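Local coordinates for transglutaminase-like domain-containing protein (Streptococcus suis, PDB 4XZ7) that has transglutaminase activity, which probably cross-links proteins through glutamine side chains, and acts as an antiphagocytic virulence factor, at residues Y29-F43 with V72-N86. Numbering follows the deposited sequence.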
loop_
_atom_site.group_PDB
_atom_site.type_symbol
_atom_site.label_atom_id
_atom_site.label_comp_id
_atom_site.label_asym_id
_atom_site.label_seq_id
_atom_site.Cartn_x
_atom_site.Cartn_y
_atom_site.Cartn_z
ATOM N N TYR B 29 -10.137 41.167 -15.052
ATOM C CA TYR B 29 -11.455 41.447 -14.506
ATOM C C TYR B 29 -11.460 41.657 -12.993
ATOM O O TYR B 29 -12.459 42.083 -12.414
ATOM C CB TYR B 29 -12.398 40.310 -14.895
ATOM C CG TYR B 29 -12.419 40.076 -16.396
ATOM C CD1 TYR B 29 -12.565 41.143 -17.280
ATOM C CD2 TYR B 29 -12.264 38.800 -16.931
ATOM C CE1 TYR B 29 -12.579 40.946 -18.649
ATOM C CE2 TYR B 29 -12.271 38.593 -18.306
ATOM C CZ TYR B 29 -12.430 39.673 -19.159
ATOM O OH TYR B 29 -12.442 39.484 -20.524
ATOM N N SER B 30 -10.335 41.370 -12.352
ATOM C CA SER B 30 -10.271 41.401 -10.899
ATOM C C SER B 30 -8.880 41.785 -10.408
ATOM O O SER B 30 -8.351 41.153 -9.495
ATOM C CB SER B 30 -10.665 40.032 -10.323
ATOM O OG SER B 30 -11.944 39.617 -10.774
ATOM N N SER B 31 -8.294 42.815 -11.010
ATOM C CA SER B 31 -6.897 43.160 -10.745
ATOM C C SER B 31 -6.626 43.567 -9.303
ATOM O O SER B 31 -5.510 43.421 -8.823
ATOM C CB SER B 31 -6.447 44.291 -11.671
ATOM O OG SER B 31 -7.364 45.366 -11.617
ATOM N N ASP B 32 -7.643 44.092 -8.628
ATOM C CA ASP B 32 -7.467 44.591 -7.272
ATOM C C ASP B 32 -7.679 43.493 -6.256
ATOM O O ASP B 32 -7.307 43.641 -5.091
ATOM C CB ASP B 32 -8.431 45.743 -6.981
ATOM C CG ASP B 32 -8.217 46.352 -5.596
ATOM O OD1 ASP B 32 -7.044 46.468 -5.169
ATOM O OD2 ASP B 32 -9.221 46.701 -4.930
ATOM N N GLN B 33 -8.275 42.389 -6.702
ATOM C CA GLN B 33 -8.668 41.317 -5.797
ATOM C C GLN B 33 -7.517 40.379 -5.460
ATOM O O GLN B 33 -6.869 39.814 -6.347
ATOM C CB GLN B 33 -9.824 40.509 -6.382
ATOM C CG GLN B 33 -10.504 39.616 -5.344
ATOM C CD GLN B 33 -11.306 40.414 -4.336
ATOM O OE1 GLN B 33 -11.638 41.568 -4.585
ATOM N NE2 GLN B 33 -11.615 39.803 -3.185
ATOM N N ARG B 34 -7.318 40.187 -4.158
ATOM C CA ARG B 34 -6.128 39.547 -3.616
ATOM C C ARG B 34 -6.447 38.189 -3.023
ATOM O O ARG B 34 -5.610 37.280 -2.998
ATOM C CB ARG B 34 -5.505 40.469 -2.555
ATOM C CG ARG B 34 -4.246 39.972 -1.884
ATOM C CD ARG B 34 -3.652 41.054 -0.950
ATOM N NE ARG B 34 -2.552 40.506 -0.165
ATOM C CZ ARG B 34 -2.711 39.844 0.979
ATOM N NH1 ARG B 34 -1.656 39.364 1.624
ATOM N NH2 ARG B 34 -3.925 39.661 1.481
ATOM N N GLN B 35 -7.661 38.057 -2.510
ATOM C CA GLN B 35 -8.090 36.786 -1.955
ATOM C C GLN B 35 -9.399 36.326 -2.594
ATOM O O GLN B 35 -10.259 37.142 -2.942
ATOM C CB GLN B 35 -8.237 36.883 -0.436
ATOM C CG GLN B 35 -6.944 37.250 0.289
ATOM C CD GLN B 35 -7.158 37.490 1.773
ATOM O OE1 GLN B 35 -8.068 38.213 2.170
ATOM N NE2 GLN B 35 -6.320 36.882 2.593
ATOM N N PHE B 36 -9.529 35.008 -2.731
ATOM C CA PHE B 36 -10.648 34.393 -3.432
ATOM C C PHE B 36 -11.118 33.162 -2.670
ATOM O O PHE B 36 -10.287 32.426 -2.138
ATOM C CB PHE B 36 -10.237 33.982 -4.853
ATOM C CG PHE B 36 -9.780 35.127 -5.736
ATOM C CD1 PHE B 36 -10.677 35.771 -6.573
ATOM C CD2 PHE B 36 -8.446 35.523 -5.765
ATOM C CE1 PHE B 36 -10.260 36.815 -7.410
ATOM C CE2 PHE B 36 -8.014 36.561 -6.597
ATOM C CZ PHE B 36 -8.925 37.214 -7.415
ATOM N N HIS B 37 -12.425 32.901 -2.611
ATOM C CA HIS B 37 -12.825 31.570 -2.160
ATOM C C HIS B 37 -12.761 30.665 -3.370
ATOM O O HIS B 37 -12.825 31.142 -4.505
ATOM C CB HIS B 37 -14.227 31.538 -1.530
ATOM C CG HIS B 37 -14.320 32.296 -0.250
ATOM N ND1 HIS B 37 -13.217 32.542 0.545
ATOM C CD2 HIS B 37 -15.366 32.903 0.362
ATOM C CE1 HIS B 37 -13.583 33.253 1.593
ATOM N NE2 HIS B 37 -14.883 33.496 1.505
ATOM N N VAL B 38 -12.624 29.366 -3.146
ATOM C CA VAL B 38 -12.543 28.442 -4.268
ATOM C C VAL B 38 -13.443 27.238 -4.057
ATOM O O VAL B 38 -13.330 26.543 -3.047
ATOM C CB VAL B 38 -11.106 27.944 -4.509
ATOM C CG1 VAL B 38 -11.088 26.997 -5.710
ATOM C CG2 VAL B 38 -10.155 29.141 -4.718
ATOM N N LEU B 39 -14.336 27.012 -5.018
ATOM C CA LEU B 39 -15.240 25.871 -5.011
ATOM C C LEU B 39 -14.764 24.856 -6.015
ATOM O O LEU B 39 -14.399 25.207 -7.125
ATOM C CB LEU B 39 -16.669 26.288 -5.353
ATOM C CG LEU B 39 -17.303 27.298 -4.395
ATOM C CD1 LEU B 39 -18.652 27.780 -4.924
ATOM C CD2 LEU B 39 -17.443 26.680 -3.010
ATOM N N LYS B 40 -14.772 23.591 -5.622
ATOM C CA LYS B 40 -14.453 22.518 -6.544
ATOM C C LYS B 40 -15.727 21.746 -6.833
ATOM O O LYS B 40 -16.414 21.298 -5.911
ATOM C CB LYS B 40 -13.383 21.589 -5.968
ATOM C CG LYS B 40 -13.011 20.450 -6.903
ATOM C CD LYS B 40 -11.773 19.676 -6.421
ATOM C CE LYS B 40 -11.402 18.572 -7.427
ATOM N NZ LYS B 40 -10.189 17.785 -7.057
ATOM N N LEU B 41 -16.036 21.580 -8.107
ATOM C CA LEU B 41 -17.283 20.932 -8.489
ATOM C C LEU B 41 -17.281 19.492 -8.029
ATOM O O LEU B 41 -16.361 18.734 -8.341
ATOM C CB LEU B 41 -17.493 21.006 -9.992
ATOM C CG LEU B 41 -17.741 22.380 -10.599
ATOM C CD1 LEU B 41 -18.185 22.234 -12.060
ATOM C CD2 LEU B 41 -18.790 23.139 -9.771
ATOM N N GLY B 42 -18.311 19.129 -7.276
ATOM C CA GLY B 42 -18.479 17.769 -6.804
ATOM C C GLY B 42 -18.125 17.620 -5.342
ATOM O O GLY B 42 -18.276 16.535 -4.774
ATOM N N PHE B 43 -17.680 18.708 -4.721
ATOM C CA PHE B 43 -17.233 18.672 -3.328
ATOM C C PHE B 43 -18.018 19.637 -2.451
ATOM O O PHE B 43 -18.261 20.772 -2.841
ATOM C CB PHE B 43 -15.721 18.973 -3.249
ATOM C CG PHE B 43 -14.858 17.864 -3.823
ATOM C CD1 PHE B 43 -14.754 17.684 -5.189
ATOM C CD2 PHE B 43 -14.181 16.987 -2.991
ATOM C CE1 PHE B 43 -13.992 16.653 -5.718
ATOM C CE2 PHE B 43 -13.399 15.960 -3.517
ATOM C CZ PHE B 43 -13.318 15.787 -4.880
ATOM N N VAL B 72 -15.122 35.359 -14.401
ATOM C CA VAL B 72 -14.080 34.572 -13.756
ATOM C C VAL B 72 -14.440 34.206 -12.307
ATOM O O VAL B 72 -13.865 33.288 -11.733
ATOM C CB VAL B 72 -12.717 35.317 -13.790
ATOM C CG1 VAL B 72 -12.207 35.416 -15.230
ATOM C CG2 VAL B 72 -12.843 36.693 -13.181
ATOM N N THR B 73 -15.388 34.931 -11.719
ATOM C CA THR B 73 -15.846 34.617 -10.371
ATOM C C THR B 73 -17.361 34.685 -10.238
ATOM O O THR B 73 -18.039 35.331 -11.031
ATOM C CB THR B 73 -15.239 35.565 -9.312
ATOM O OG1 THR B 73 -15.623 36.922 -9.587
ATOM C CG2 THR B 73 -13.719 35.453 -9.283
ATOM N N GLN B 74 -17.857 34.014 -9.205
ATOM C CA GLN B 74 -19.253 34.035 -8.776
ATOM C C GLN B 74 -19.377 34.801 -7.457
ATOM O O GLN B 74 -18.651 34.531 -6.499
ATOM C CB GLN B 74 -19.780 32.599 -8.606
ATOM C CG GLN B 74 -19.645 31.744 -9.869
ATOM C CD GLN B 74 -20.542 32.256 -11.006
ATOM O OE1 GLN B 74 -21.724 32.556 -10.792
ATOM N NE2 GLN B 74 -19.974 32.370 -12.213
ATOM N N ASN B 75 -20.292 35.756 -7.408
ATOM C CA ASN B 75 -20.460 36.574 -6.225
ATOM C C ASN B 75 -21.294 35.764 -5.255
ATOM O O ASN B 75 -22.475 35.545 -5.489
ATOM C CB ASN B 75 -21.124 37.917 -6.581
ATOM C CG ASN B 75 -21.323 38.829 -5.377
ATOM O OD1 ASN B 75 -20.472 38.910 -4.495
ATOM N ND2 ASN B 75 -22.466 39.521 -5.337
ATOM N N ILE B 76 -20.684 35.253 -4.194
ATOM C CA ILE B 76 -21.479 34.484 -3.250
ATOM C C ILE B 76 -21.265 35.064 -1.859
ATOM O O ILE B 76 -20.133 35.150 -1.389
ATOM C CB ILE B 76 -21.134 32.996 -3.296
ATOM C CG1 ILE B 76 -21.415 32.427 -4.698
ATOM C CG2 ILE B 76 -21.950 32.230 -2.262
ATOM C CD1 ILE B 76 -21.103 30.951 -4.825
ATOM N N HIS B 77 -22.363 35.491 -1.238
ATOM C CA HIS B 77 -22.344 36.271 0.005
ATOM C C HIS B 77 -21.282 37.342 -0.065
ATOM O O HIS B 77 -20.422 37.445 0.806
ATOM C CB HIS B 77 -22.117 35.386 1.228
ATOM C CG HIS B 77 -23.298 34.541 1.581
ATOM N ND1 HIS B 77 -23.291 33.170 1.474
ATOM C CD2 HIS B 77 -24.531 34.878 2.025
ATOM C CE1 HIS B 77 -24.463 32.693 1.845
ATOM N NE2 HIS B 77 -25.233 33.706 2.188
ATOM N N ASP B 78 -21.370 38.122 -1.133
ATOM C CA ASP B 78 -20.505 39.256 -1.394
ATOM C C ASP B 78 -19.027 38.889 -1.303
ATOM O O ASP B 78 -18.218 39.668 -0.817
ATOM C CB ASP B 78 -20.853 40.403 -0.449
ATOM C CG ASP B 78 -22.099 41.157 -0.902
ATOM O OD1 ASP B 78 -22.932 41.511 -0.036
ATOM O OD2 ASP B 78 -22.250 41.382 -2.130
ATOM N N PHE B 79 -18.676 37.697 -1.773
ATOM C CA PHE B 79 -17.267 37.378 -1.913
ATOM C C PHE B 79 -17.013 36.580 -3.193
ATOM O O PHE B 79 -17.788 35.685 -3.550
ATOM C CB PHE B 79 -16.756 36.621 -0.687
ATOM C CG PHE B 79 -15.290 36.849 -0.414
ATOM C CD1 PHE B 79 -14.864 37.979 0.269
ATOM C CD2 PHE B 79 -14.338 35.949 -0.870
ATOM C CE1 PHE B 79 -13.508 38.198 0.500
ATOM C CE2 PHE B 79 -12.979 36.162 -0.638
ATOM C CZ PHE B 79 -12.567 37.284 0.044
ATOM N N PRO B 80 -15.941 36.935 -3.908
ATOM C CA PRO B 80 -15.714 36.271 -5.192
ATOM C C PRO B 80 -15.283 34.817 -5.013
ATOM O O PRO B 80 -14.375 34.479 -4.223
ATOM C CB PRO B 80 -14.622 37.121 -5.862
ATOM C CG PRO B 80 -14.090 38.058 -4.793
ATOM C CD PRO B 80 -15.113 38.140 -3.708
ATOM N N HIS B 81 -15.980 33.950 -5.736
ATOM C CA HIS B 81 -15.703 32.527 -5.711
ATOM C C HIS B 81 -15.198 32.070 -7.076
ATOM O O HIS B 81 -15.815 32.354 -8.102
ATOM C CB HIS B 81 -16.950 31.727 -5.326
ATOM C CG HIS B 81 -17.303 31.800 -3.870
ATOM N ND1 HIS B 81 -17.575 32.986 -3.228
ATOM C CD2 HIS B 81 -17.431 30.826 -2.939
ATOM C CE1 HIS B 81 -17.852 32.739 -1.954
ATOM N NE2 HIS B 81 -17.772 31.439 -1.754
ATOM N N ILE B 82 -14.079 31.358 -7.082
ATOM C CA ILE B 82 -13.577 30.740 -8.297
ATOM C C ILE B 82 -14.041 29.292 -8.351
ATOM O O ILE B 82 -13.992 28.596 -7.347
ATOM C CB ILE B 82 -12.043 30.826 -8.363
ATOM C CG1 ILE B 82 -11.637 32.301 -8.476
ATOM C CG2 ILE B 82 -11.511 29.987 -9.541
ATOM C CD1 ILE B 82 -10.166 32.570 -8.260
ATOM N N LEU B 83 -14.532 28.854 -9.506
ATOM C CA LEU B 83 -14.968 27.473 -9.679
ATOM C C LEU B 83 -13.897 26.666 -10.380
ATOM O O LEU B 83 -13.436 27.059 -11.446
ATOM C CB LEU B 83 -16.254 27.402 -10.502
ATOM C CG LEU B 83 -17.641 27.567 -9.873
ATOM C CD1 LEU B 83 -17.619 28.462 -8.678
ATOM C CD2 LEU B 83 -18.566 28.140 -10.933
ATOM N N VAL B 84 -13.528 25.523 -9.811
ATOM C CA VAL B 84 -12.581 24.634 -10.473
ATOM C C VAL B 84 -13.129 23.216 -10.533
ATOM O O VAL B 84 -14.104 22.899 -9.866
ATOM C CB VAL B 84 -11.233 24.602 -9.738
ATOM C CG1 VAL B 84 -10.659 25.978 -9.651
ATOM C CG2 VAL B 84 -11.429 24.009 -8.326
ATOM N N MET B 85 -12.486 22.347 -11.310
ATOM C CA MET B 85 -12.872 20.940 -11.308
ATOM C C MET B 85 -11.672 20.084 -11.675
ATOM O O MET B 85 -10.753 20.574 -12.330
ATOM C CB MET B 85 -14.036 20.691 -12.270
ATOM C CG MET B 85 -13.670 20.767 -13.722
ATOM S SD MET B 85 -15.024 20.416 -14.862
ATOM C CE MET B 85 -14.118 20.561 -16.386
ATOM N N ASN B 86 -11.676 18.825 -11.226
ATOM C CA ASN B 86 -10.605 17.876 -11.541
ATOM C C ASN B 86 -10.334 17.826 -13.030
ATOM O O ASN B 86 -11.268 17.808 -13.839
ATOM C CB ASN B 86 -10.946 16.478 -11.022
ATOM C CG ASN B 86 -10.270 16.166 -9.696
ATOM O OD1 ASN B 86 -9.109 16.524 -9.483
ATOM N ND2 ASN B 86 -10.997 15.507 -8.791
HETATM O O HOH W 1 -13.728 39.387 -9.099
HETATM O O HOH W 2 -13.972 18.143 -9.767
#
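His-37 stacks face to face on Phe-79, ring centroids 4.3 Å apart and planes tilted by 29°, with Phe-79 CD2 over the middle of the imidazole. The same histidine turns an edge to His-81: its CD2 comes 3.4 Å from His-81 CE1, the planes nearly perpendicular, while its CB sits over the centre of the His-81 ring in a CH-pi contact. Ile-76 CB backs the opposite face of that ring, and Leu-39 CG touches its rim. His-81 is further fixed by ND1, which donates 2.7 Å to Phe-79 O from above the carbonyl plane; Ile-76 N reaches this oxygen from the other side. His-37 has its own tether, ND1 accepting from the backbone N of Leu-50 in strand 48-51.

Beneath the rings, strands 36-40 and 79-86 run parallel. Five backbone bonds alternate along them, from His-37 N to Pro-80 O (3.0 Å) through to Leu-41 N and Val-84 O (2.9 Å). On the other face Ile-82 CD1 packs 3.6 Å from Phe-36 CG, and Val-38 CG1 meets Val-84 CG2; Leu-56 of helix 53-59 closes over Phe-36, Val-38 and Ile-82. At the far end Lys-40, fully extended with CG anti to its backbone N (chi1 -180°), makes a weak bond from NZ to Asn-86 OD1, and a water links Leu-41 O to Asn-86 N.

In this mixed sheet of the chain's N-terminal part, the pairing sets an apolar layer against helices 19-29 and 53-59 on one side and the ring cluster on the other. A bond at each ND1, accepting in His-37 and donating in His-81, should restrict ring rotation and so favour the stack and the edge-to-face pair.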